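Local coordinates for protein CDP-4-keto-6-deoxy-D-glucose-3-dehydrase (Yersinia pseudotuberculosis, PDB 3BB8) that probably removes the C3 hydroxyl of CDP-4-keto-6-deoxy-D-glucose with the help of a pyridoxal 5'-phosphate-type cofactor, in the biosynthesis of a lipopolysaccharide sugar, at residues G119-V124 against L376-L381; P134-V139 against V390-V395; A89-L94 against T127-L132; Y144-S149 against I162-T167. The protein carries 1 engineered substitution. All blocks are in the same frame, centred on the assembly; numbering follows the deposited sequence.

Contact 1: residues G119-V124 against L376-L381. With PLP (pyridoxal-5'-phosphate), chain C.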
# COMPACT_ATOMS: atom_id res chain seq x y z
N GLY A 119 -18.69 -6.96 10.26
CA GLY A 119 -17.29 -7.25 10.02
C GLY A 119 -16.37 -6.04 9.96
O GLY A 119 -16.63 -5.00 10.57
N PHE A 120 -15.29 -6.19 9.22
CA PHE A 120 -14.32 -5.11 9.08
C PHE A 120 -14.54 -4.43 7.73
O PHE A 120 -14.78 -5.10 6.72
CB PHE A 120 -12.90 -5.67 9.16
CG PHE A 120 -11.86 -4.60 9.33
CD1 PHE A 120 -11.74 -3.94 10.55
CD2 PHE A 120 -11.08 -4.19 8.26
CE1 PHE A 120 -10.85 -2.88 10.70
CE2 PHE A 120 -10.19 -3.13 8.40
CZ PHE A 120 -10.08 -2.47 9.62
N PRO A 121 -14.47 -3.09 7.69
CA PRO A 121 -14.67 -2.31 6.46
C PRO A 121 -13.96 -2.77 5.19
O PRO A 121 -14.60 -2.96 4.16
CB PRO A 121 -14.29 -0.88 6.88
CG PRO A 121 -13.53 -1.05 8.16
CD PRO A 121 -14.23 -2.18 8.83
N THR A 122 -12.65 -2.97 5.25
CA THR A 122 -11.90 -3.37 4.06
C THR A 122 -12.16 -4.79 3.54
O THR A 122 -11.60 -5.21 2.51
CB THR A 122 -10.40 -3.12 4.25
OG1 THR A 122 -9.90 -3.89 5.35
CG2 THR A 122 -10.16 -1.64 4.54
N THR A 123 -13.02 -5.54 4.23
CA THR A 123 -13.38 -6.88 3.76
C THR A 123 -14.39 -6.66 2.64
O THR A 123 -14.44 -7.40 1.66
CB THR A 123 -14.08 -7.70 4.87
OG1 THR A 123 -13.13 -8.03 5.88
CG2 THR A 123 -14.71 -8.99 4.32
N VAL A 124 -15.18 -5.60 2.80
CA VAL A 124 -16.25 -5.26 1.86
C VAL A 124 -15.93 -4.13 0.87
O VAL A 124 -16.41 -4.15 -0.27
CB VAL A 124 -17.54 -4.89 2.64
CG1 VAL A 124 -18.66 -4.46 1.70
CG2 VAL A 124 -18.00 -6.09 3.47
N LEU A 376 -16.86 -4.93 18.09
CA LEU A 376 -16.62 -5.82 16.96
C LEU A 376 -16.50 -5.07 15.62
O LEU A 376 -17.30 -5.26 14.70
CB LEU A 376 -17.73 -6.89 16.88
CG LEU A 376 -17.45 -8.11 15.99
CD1 LEU A 376 -16.11 -8.68 16.36
CD2 LEU A 376 -18.52 -9.17 16.16
N PHE A 377 -15.49 -4.21 15.55
CA PHE A 377 -15.19 -3.41 14.37
C PHE A 377 -16.41 -2.56 14.00
O PHE A 377 -17.02 -1.96 14.87
CB PHE A 377 -14.78 -4.31 13.19
CG PHE A 377 -13.65 -5.25 13.52
CD1 PHE A 377 -12.50 -4.78 14.18
CD2 PHE A 377 -13.73 -6.60 13.22
CE1 PHE A 377 -11.47 -5.66 14.53
CE2 PHE A 377 -12.70 -7.49 13.57
CZ PHE A 377 -11.57 -7.02 14.23
N ALA A 378 -16.77 -2.52 12.73
CA ALA A 378 -17.90 -1.70 12.30
C ALA A 378 -19.28 -2.03 12.90
O ALA A 378 -20.23 -1.26 12.73
CB ALA A 378 -17.99 -1.71 10.77
N GLY A 379 -19.39 -3.15 13.61
CA GLY A 379 -20.68 -3.51 14.19
C GLY A 379 -21.65 -3.87 13.09
O GLY A 379 -21.91 -5.04 12.83
N ASN A 380 -22.21 -2.85 12.45
CA ASN A 380 -23.13 -3.06 11.33
C ASN A 380 -22.73 -2.06 10.26
O ASN A 380 -23.05 -0.87 10.35
CB ASN A 380 -24.58 -2.83 11.74
CG ASN A 380 -25.56 -3.08 10.60
OD1 ASN A 380 -26.76 -3.23 10.82
ND2 ASN A 380 -25.04 -3.13 9.37
N LEU A 381 -22.02 -2.55 9.25
CA LEU A 381 -21.54 -1.71 8.16
C LEU A 381 -22.61 -0.82 7.54
O LEU A 381 -22.36 0.36 7.30
CB LEU A 381 -20.89 -2.58 7.08
CG LEU A 381 -19.48 -3.07 7.45
CD1 LEU A 381 -19.05 -4.19 6.54
CD2 LEU A 381 -18.51 -1.90 7.39
N1 PLP C . -10.13 -7.75 7.62
C2 PLP C . -10.19 -8.04 8.98
C2A PLP C . -11.31 -8.95 9.45
C3 PLP C . -9.22 -7.48 9.87
O3 PLP C . -9.25 -7.73 11.19
C4 PLP C . -8.17 -6.61 9.35
C4A PLP C . -7.12 -6.05 10.36
C5 PLP C . -8.17 -6.34 7.94
C6 PLP C . -9.19 -6.94 7.10
C5A PLP C . -7.20 -5.49 7.19
O4P PLP C . -5.93 -5.53 7.67
P PLP C . -4.96 -4.26 7.84
O1P PLP C . -3.56 -4.83 7.93
O2P PLP C . -5.41 -3.57 9.26
O3P PLP C . -5.14 -3.29 6.67

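Contact 2: residues P134-V139 against V390-V395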
# COMPACT_ATOMS: atom_id res chain seq x y z
N PRO A 134 -22.45 -5.02 -2.91
CA PRO A 134 -22.40 -5.92 -1.76
C PRO A 134 -23.82 -6.38 -1.40
O PRO A 134 -24.76 -5.59 -1.44
CB PRO A 134 -21.81 -5.04 -0.66
CG PRO A 134 -21.07 -3.98 -1.41
CD PRO A 134 -22.01 -3.67 -2.54
N VAL A 135 -23.95 -7.66 -1.08
CA VAL A 135 -25.23 -8.24 -0.69
C VAL A 135 -25.02 -8.87 0.69
O VAL A 135 -24.25 -9.83 0.82
CB VAL A 135 -25.69 -9.32 -1.69
CG1 VAL A 135 -27.01 -9.93 -1.23
CG2 VAL A 135 -25.86 -8.69 -3.07
N PHE A 136 -25.68 -8.34 1.71
CA PHE A 136 -25.52 -8.85 3.08
C PHE A 136 -26.58 -9.81 3.61
O PHE A 136 -27.75 -9.74 3.24
CB PHE A 136 -25.44 -7.68 4.08
CG PHE A 136 -24.47 -6.60 3.70
CD1 PHE A 136 -24.88 -5.53 2.90
CD2 PHE A 136 -23.16 -6.61 4.19
CE1 PHE A 136 -24.00 -4.49 2.59
CE2 PHE A 136 -22.28 -5.58 3.89
CZ PHE A 136 -22.69 -4.52 3.09
N VAL A 137 -26.14 -10.71 4.50
CA VAL A 137 -27.02 -11.65 5.20
C VAL A 137 -26.54 -11.63 6.65
O VAL A 137 -25.36 -11.41 6.92
CB VAL A 137 -26.94 -13.10 4.65
CG1 VAL A 137 -27.50 -13.14 3.25
CG2 VAL A 137 -25.51 -13.61 4.70
N ASP A 138 -27.45 -11.87 7.59
CA ASP A 138 -27.13 -11.83 9.01
C ASP A 138 -26.11 -12.86 9.49
O ASP A 138 -25.86 -13.87 8.83
CB ASP A 138 -28.42 -11.95 9.82
CG ASP A 138 -28.28 -11.40 11.23
OD1 ASP A 138 -27.65 -10.34 11.41
OD2 ASP A 138 -28.82 -12.03 12.16
N VAL A 139 -25.51 -12.58 10.64
CA VAL A 139 -24.54 -13.49 11.24
C VAL A 139 -25.19 -14.22 12.42
O VAL A 139 -26.37 -14.02 12.72
CB VAL A 139 -23.31 -12.72 11.77
CG1 VAL A 139 -22.58 -12.04 10.62
CG2 VAL A 139 -23.75 -11.71 12.81
N VAL A 390 -23.93 4.31 -0.39
CA VAL A 390 -23.45 3.13 -1.10
C VAL A 390 -24.61 2.27 -1.61
O VAL A 390 -25.64 2.14 -0.96
CB VAL A 390 -22.56 2.27 -0.17
CG1 VAL A 390 -22.22 0.95 -0.85
CG2 VAL A 390 -21.30 3.03 0.18
N LYS A 391 -24.43 1.67 -2.79
CA LYS A 391 -25.47 0.82 -3.32
C LYS A 391 -25.25 -0.60 -2.83
O LYS A 391 -24.20 -1.20 -3.09
CB LYS A 391 -25.47 0.83 -4.86
CG LYS A 391 -26.43 -0.20 -5.45
CD LYS A 391 -26.75 0.01 -6.93
CE LYS A 391 -27.83 -0.98 -7.39
NZ LYS A 391 -28.27 -0.79 -8.80
N TYR A 392 -26.23 -1.14 -2.12
CA TYR A 392 -26.13 -2.49 -1.60
C TYR A 392 -27.50 -3.15 -1.43
O TYR A 392 -28.53 -2.50 -1.57
CB TYR A 392 -25.43 -2.49 -0.24
CG TYR A 392 -26.18 -1.74 0.84
CD1 TYR A 392 -25.94 -0.39 1.07
CD2 TYR A 392 -27.11 -2.39 1.65
CE1 TYR A 392 -26.61 0.30 2.09
CE2 TYR A 392 -27.78 -1.72 2.67
CZ TYR A 392 -27.52 -0.38 2.88
OH TYR A 392 -28.18 0.29 3.89
N ARG A 393 -27.49 -4.44 -1.14
CA ARG A 393 -28.72 -5.17 -0.92
C ARG A 393 -28.56 -6.01 0.34
O ARG A 393 -27.46 -6.46 0.66
CB ARG A 393 -29.05 -6.11 -2.08
CG ARG A 393 -29.41 -5.43 -3.38
CD ARG A 393 -30.23 -6.36 -4.29
NE ARG A 393 -29.58 -7.65 -4.54
CZ ARG A 393 -29.91 -8.80 -3.95
NH1 ARG A 393 -30.90 -8.83 -3.06
NH2 ARG A 393 -29.28 -9.91 -4.27
N VAL A 394 -29.67 -6.20 1.05
CA VAL A 394 -29.67 -7.01 2.26
C VAL A 394 -30.86 -7.97 2.20
O VAL A 394 -32.01 -7.55 2.10
CB VAL A 394 -29.74 -6.13 3.52
CG1 VAL A 394 -30.81 -5.08 3.37
CG2 VAL A 394 -30.03 -6.99 4.74
N VAL A 395 -30.55 -9.26 2.22
CA VAL A 395 -31.57 -10.29 2.17
C VAL A 395 -31.92 -10.74 3.58
O VAL A 395 -31.07 -11.26 4.30
CB VAL A 395 -31.09 -11.51 1.37
CG1 VAL A 395 -32.14 -12.60 1.39
CG2 VAL A 395 -30.78 -11.09 -0.07

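Contact 3: residues A89-L94 against T127-L132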
# COMPACT_ATOMS: atom_id res chain seq x y z
N ALA A 89 -4.42 -6.61 0.74
CA ALA A 89 -4.54 -7.99 0.30
C ALA A 89 -5.97 -8.21 -0.18
O ALA A 89 -6.19 -8.74 -1.28
CB ALA A 89 -4.20 -8.95 1.44
N ASN A 90 -6.95 -7.80 0.64
CA ASN A 90 -8.36 -7.95 0.26
C ASN A 90 -8.61 -7.22 -1.07
O ASN A 90 -9.31 -7.75 -1.94
CB ASN A 90 -9.29 -7.38 1.34
CG ASN A 90 -9.45 -8.32 2.53
OD1 ASN A 90 -9.93 -7.92 3.59
ND2 ASN A 90 -9.06 -9.57 2.36
N LEU A 91 -8.05 -6.03 -1.21
CA LEU A 91 -8.23 -5.24 -2.44
C LEU A 91 -7.73 -5.99 -3.68
O LEU A 91 -8.42 -6.05 -4.69
CB LEU A 91 -7.49 -3.91 -2.34
CG LEU A 91 -7.59 -3.02 -3.59
CD1 LEU A 91 -9.05 -2.71 -3.90
CD2 LEU A 91 -6.81 -1.73 -3.37
N LEU A 92 -6.53 -6.57 -3.58
CA LEU A 92 -5.91 -7.31 -4.68
C LEU A 92 -6.67 -8.61 -5.02
O LEU A 92 -6.82 -8.97 -6.19
CB LEU A 92 -4.45 -7.63 -4.34
CG LEU A 92 -3.46 -6.45 -4.37
CD1 LEU A 92 -2.11 -6.88 -3.84
CD2 LEU A 92 -3.32 -5.94 -5.81
N ALA A 93 -7.15 -9.31 -3.99
CA ALA A 93 -7.89 -10.56 -4.16
C ALA A 93 -9.16 -10.36 -4.98
O ALA A 93 -9.40 -11.08 -5.95
CB ALA A 93 -8.24 -11.14 -2.79
N LEU A 94 -9.96 -9.36 -4.61
CA LEU A 94 -11.21 -9.07 -5.32
C LEU A 94 -10.97 -8.45 -6.69
O LEU A 94 -11.67 -8.78 -7.65
CB LEU A 94 -12.08 -8.13 -4.47
CG LEU A 94 -13.56 -7.87 -4.76
CD1 LEU A 94 -13.73 -7.03 -6.03
CD2 LEU A 94 -14.28 -9.20 -4.88
N THR A 127 -15.11 -4.63 -2.97
CA THR A 127 -16.27 -4.91 -3.80
C THR A 127 -16.86 -3.61 -4.33
O THR A 127 -17.10 -3.47 -5.53
CB THR A 127 -17.37 -5.64 -2.99
OG1 THR A 127 -16.98 -7.00 -2.78
CG2 THR A 127 -18.70 -5.61 -3.73
N ILE A 128 -17.07 -2.66 -3.43
CA ILE A 128 -17.62 -1.36 -3.79
C ILE A 128 -16.65 -0.54 -4.65
O ILE A 128 -17.06 0.17 -5.58
CB ILE A 128 -17.93 -0.53 -2.51
CG1 ILE A 128 -18.92 -1.29 -1.62
CG2 ILE A 128 -18.47 0.83 -2.89
CD1 ILE A 128 -19.11 -0.70 -0.26
N GLN A 129 -15.36 -0.63 -4.33
CA GLN A 129 -14.34 0.13 -5.05
C GLN A 129 -14.12 -0.38 -6.47
O GLN A 129 -13.48 0.28 -7.28
CB GLN A 129 -13.05 0.13 -4.24
CG GLN A 129 -13.23 0.80 -2.87
CD GLN A 129 -12.07 0.55 -1.92
OE1 GLN A 129 -11.61 -0.59 -1.76
NE2 GLN A 129 -11.60 1.61 -1.26
N ASN A 130 -14.68 -1.55 -6.78
CA ASN A 130 -14.57 -2.09 -8.13
C ASN A 130 -15.91 -1.95 -8.84
O ASN A 130 -16.11 -2.49 -9.92
CB ASN A 130 -14.14 -3.55 -8.10
CG ASN A 130 -12.64 -3.71 -8.03
OD1 ASN A 130 -12.07 -3.89 -6.95
ND2 ASN A 130 -11.98 -3.60 -9.19
N GLY A 131 -16.82 -1.20 -8.23
CA GLY A 131 -18.12 -1.00 -8.85
C GLY A 131 -19.09 -2.16 -8.68
O GLY A 131 -20.10 -2.23 -9.37
N LEU A 132 -18.79 -3.10 -7.78
CA LEU A 132 -19.72 -4.20 -7.56
C LEU A 132 -20.69 -3.84 -6.45
O LEU A 132 -20.53 -2.82 -5.76
CB LEU A 132 -18.99 -5.49 -7.23
CG LEU A 132 -18.56 -6.31 -8.45
CD1 LEU A 132 -17.42 -5.61 -9.16
CD2 LEU A 132 -18.11 -7.70 -8.01

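Contact 4: residues Y144-S149 against I162-T167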
# COMPACT_ATOMS: atom_id res chain seq x y z
N TYR A 144 -20.36 -15.49 15.88
CA TYR A 144 -20.11 -14.20 15.25
C TYR A 144 -19.69 -14.29 13.78
O TYR A 144 -19.01 -13.42 13.26
CB TYR A 144 -19.09 -13.40 16.06
CG TYR A 144 -19.51 -13.24 17.50
CD1 TYR A 144 -19.01 -14.09 18.49
CD2 TYR A 144 -20.47 -12.29 17.87
CE1 TYR A 144 -19.45 -14.00 19.81
CE2 TYR A 144 -20.91 -12.20 19.18
CZ TYR A 144 -20.40 -13.06 20.15
OH TYR A 144 -20.85 -12.98 21.45
N ASN A 145 -20.12 -15.37 13.12
CA ASN A 145 -19.84 -15.57 11.72
C ASN A 145 -21.17 -15.73 10.97
O ASN A 145 -22.21 -15.97 11.58
CB ASN A 145 -18.95 -16.80 11.51
CG ASN A 145 -17.48 -16.49 11.73
OD1 ASN A 145 -16.99 -16.52 12.86
ND2 ASN A 145 -16.77 -16.17 10.66
N VAL A 146 -21.11 -15.61 9.65
CA VAL A 146 -22.32 -15.65 8.83
C VAL A 146 -23.25 -16.77 9.26
O VAL A 146 -22.80 -17.88 9.56
CB VAL A 146 -21.98 -15.83 7.33
CG1 VAL A 146 -21.21 -17.12 7.12
CG2 VAL A 146 -23.24 -15.81 6.50
N ASN A 147 -24.54 -16.48 9.31
CA ASN A 147 -25.57 -17.51 9.28
C ASN A 147 -25.65 -18.21 7.93
O ASN A 147 -26.51 -17.89 7.11
CB ASN A 147 -26.93 -16.93 9.66
CG ASN A 147 -27.97 -18.00 9.92
OD1 ASN A 147 -29.08 -17.71 10.38
ND2 ASN A 147 -27.62 -19.25 9.62
N ALA A 148 -24.75 -19.16 7.70
CA ALA A 148 -24.67 -19.85 6.41
C ALA A 148 -25.99 -20.19 5.72
O ALA A 148 -26.09 -20.09 4.50
CB ALA A 148 -23.84 -21.10 6.57
N SER A 149 -26.99 -20.60 6.49
CA SER A 149 -28.27 -20.97 5.89
C SER A 149 -28.97 -19.83 5.16
O SER A 149 -29.96 -20.04 4.47
CB SER A 149 -29.21 -21.58 6.95
OG SER A 149 -29.53 -20.65 7.97
N ILE A 162 -18.42 -14.67 -3.34
CA ILE A 162 -18.67 -14.56 -1.91
C ILE A 162 -17.34 -14.23 -1.27
O ILE A 162 -16.35 -14.94 -1.49
CB ILE A 162 -19.18 -15.89 -1.32
CG1 ILE A 162 -20.50 -16.29 -1.97
CG2 ILE A 162 -19.34 -15.73 0.19
CD1 ILE A 162 -21.07 -17.59 -1.44
N MET A 163 -17.31 -13.14 -0.51
CA MET A 163 -16.10 -12.72 0.19
C MET A 163 -16.50 -12.43 1.63
O MET A 163 -17.23 -11.49 1.92
CB MET A 163 -15.51 -11.46 -0.46
CG MET A 163 -14.15 -11.06 0.11
SD MET A 163 -13.26 -9.91 -0.95
CE MET A 163 -11.95 -9.35 0.13
N ILE A 164 -16.00 -13.27 2.53
CA ILE A 164 -16.31 -13.16 3.95
C ILE A 164 -15.08 -13.46 4.78
O ILE A 164 -14.20 -14.20 4.35
CB ILE A 164 -17.38 -14.20 4.33
CG1 ILE A 164 -18.67 -13.93 3.56
CG2 ILE A 164 -17.61 -14.19 5.82
CD1 ILE A 164 -19.74 -14.97 3.82
N ALA A 165 -15.03 -12.91 5.99
CA ALA A 165 -13.89 -13.14 6.86
C ALA A 165 -14.23 -14.12 7.98
O ALA A 165 -15.37 -14.18 8.43
CB ALA A 165 -13.43 -11.81 7.47
N HIS A 166 -13.23 -14.90 8.40
CA HIS A 166 -13.40 -15.84 9.51
C HIS A 166 -13.23 -14.92 10.72
O HIS A 166 -12.13 -14.77 11.26
CB HIS A 166 -12.33 -16.93 9.48
CG HIS A 166 -12.53 -17.95 8.39
ND1 HIS A 166 -11.86 -17.88 7.19
CD2 HIS A 166 -13.37 -19.00 8.30
CE1 HIS A 166 -12.29 -18.86 6.40
NE2 HIS A 166 -13.20 -19.55 7.05
N THR A 167 -14.33 -14.30 11.11
CA THR A 167 -14.36 -13.32 12.20
C THR A 167 -13.70 -13.72 13.50
O THR A 167 -14.05 -14.73 14.10
CB THR A 167 -15.80 -12.88 12.46
OG1 THR A 167 -16.37 -12.42 11.23
CG2 THR A 167 -15.85 -11.75 13.48

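Contact 1: residues G119-V124 against L376-L381
Phe120 meets Phe377 in an edge-to-face pair beside the cofactor. The rings stand at 88° to each other, and Phe120 CD1 comes over the face of Phe377, toward its rim, 3.8 Å from Phe377 CG. The Phe120 ring is held between two flat groups: one face lies on the pyridoxal phosphate, with Phe120 CD2 3.5 Å from PLP C6, and the opposite face carries the Pro121 ring. CG of Phe120 is anti to the backbone N (chi1 -167°), which sets it 3.8 Å from PLP C2. A flat, apolar ring suits this place because it covers the pyridine without competing for its polar atoms. The cofactor atom nearest Phe377 is the phenolic oxygen, Phe377 CZ lying 3.9 Å from PLP O3. Thr122 OG1 is hydrogen-bonded to Ser87 and Thr123 OG1 to Asp191, both of which also bond the cofactor.

Behind the aromatic pair, a type II' turn from Leu376 to Gly379 turns Ala378 N to Gly119 O in a bent hydrogen bond of 3.3 Å (N-H...O 138°). Gly119 readily takes the very extended backbone found here. Leu381 CD1 meets Val124 CG2 at 3.8 Å, an aliphatic contact at the start of helix 121-129. From the second subunit, Trp247 presents its ring to Phe120, and Tyr276 OH bonds Phe377 O, so the site is built at a dimer interface.

Phe120 thus covers one face of the pyridine while Phe377 braces Phe120 from the side. Stack and polar bonds together would limit tilting of the cofactor ring, and Asp191 would probably help stabilise positive charge on it.

Contact 2: residues P134-V139 against V390-V395
Phe136 and Tyr392 meet nearly perpendicular where strand 393-394 pairs in parallel with strand 133-140 of the large mixed sheet of the aspartate aminotransferase fold. Theirs is an offset edge-to-face pair, with planes at 79°: the edge of Phe136 is directed at the face of Tyr392, and Phe136 CE1 lies 3.7 Å from Tyr392 CB. CG of Tyr392 sits between its own backbone N and carbonyl carbon (chi1 64°), a crowded position that places it 3.9 Å from Phe136 CE1.

Val135 and Arg393 belong to the other face of the sheet, where they run alongside each other in the same direction. Val135 CG1 packs over one face of the guanidinium, 3.8 Å from Arg393 NH2. Arginine suits this partly exposed position because its flat end can cover a hydrophobic neighbour and still reach a charge: its NE forms a salt bridge with Glu112. The nearby helix 151-154 packs on Val135, Val137 and Val395 through Ala154.

Three backbone bonds hold the ladder: Arg393 N to Pro134 O, Phe136 N to Arg393 O at 2.8 Å, and Val395 N to Phe136 O. Between the first two, Val135 CA makes a C-H...O contact with Arg393 O. Beta-branched Val135, Val394 and Val395 fit such extended chain, and Val135 CG1 touches Val395 CG2 at 4.1 Å. At Pro134, which has no N-H, the next bond of the ladder cannot form; instead of a donor, Pro134 CD lies 3.3 Å from Lys391 O.

Contact 3: residues A89-L94 against T127-L132
Leu94 and Thr127 mark the nearest approach of the two backbones, 6.7 Å from Leu94 CA to Thr127 CA, where helix 86-96 passes the last turn of helix 121-129. No hydrogen bond joins the segments; side chains make the contact, and Leu94 has the largest share. Its CG is anti to the backbone N (chi1 -166°), which brings that atom 4.0 Å from Thr127 OG1. One branch goes further, Leu94 CD1 lying 4.0 Å from Thr127 CA and 4.1 Å from Asn130 CB. Leucine suits the place: its forked end can touch both the helix backbone and the residue one turn on, while Pro126 of the same facing helix and Leu107 of a loop also pack on it.

The helix facing Leu94 stops in a Schellman motif. Gly131, with positive phi, is its C-prime residue; Leu132 N bonds Thr127 O at 2.8 Å and Gly131 N bonds Ile128 O at 3.0 Å, so these two carbonyls near the helix end both find backbone donors. Glycine is apt there, since a CB would press on the preceding carbonyl oxygen.

Leu91, a turn before Leu94, lies roughly perpendicular to the Gln129 side chain, with Leu91 CD1 4.0 Å from Gln129 OE1. Both also pack on Tyr287 of the second subunit, and Gln129 NE2 makes a weak hydrogen bond to Gly286 O of that subunit.

Contact 4: residues Y144-S149 against I162-T167
A G1 beta bulge, in which Tyr144 and Asn145 together face one residue of strand 133-140, presents both to Thr167, two residues past strand 159-165. Tyr144 has the positive phi (66°) of the first bulge position, where glycine is usual. Its carbonyl is turned to the threonine, with Tyr144 O 3.4 Å from Thr167 CB and 3.6 Å from Thr167 CG2. The Tyr144 ring leads off elsewhere, and its OH is hydrogen-bonded to Thr350. The side chains of Asn145 and Thr167 pass antiparallel to one another, and Asn145 CG comes 4.0 Å from Thr167 CB. A compact side chain such as threonine fits a spot where a carbonyl and the Asn145 side chain both lie close.

Between the two segments the chain passes through helix 151-154 and re-enters the mixed sheet on the far side of strand 112-115, which pairs with both 133-140 and 159-165. Just beyond strand 159-165 comes an inverse gamma turn centred on His166, marked by a weak bond of 2.9 Å from Thr167 N to Ala165 O; the His166 ring stacks on Phe172.

Farther along, two aliphatic side chains pack between the backbones: Val146 CG1 touches Ile164 CD1 at 4.2 Å. Their branched shapes suit buried strand positions, and Ile151 of helix 151-154 packs on Val146. Ala165, whose small side chain fits beside the cofactor, comes about 4 Å from it, nearest the ring methyl, PLP C2A.

How the contacts relate
Contact 1 lies at the cofactor, and each of the others touches it. Contact 2 is centred about 12 Å away, joined through the packing of Val124 on Pro134 and Phe136; its Phe136 side chain remains about 13 Å from the pyridoxal phosphate at nearest atoms. Contact 3 shares helix 121-129 with contact 1: one end of that helix bears pocket residues, the other packs on helix 86-96, which supplies Asn90 to the pocket. Contacts 2 and 4 meet in one sheet, where Asp138 O and Asn147 N probably form a hydrogen bond. Met163 of contact 4 reaches both contacts 1 and 3, its CE lying 3.5 Å from Asn90 CB.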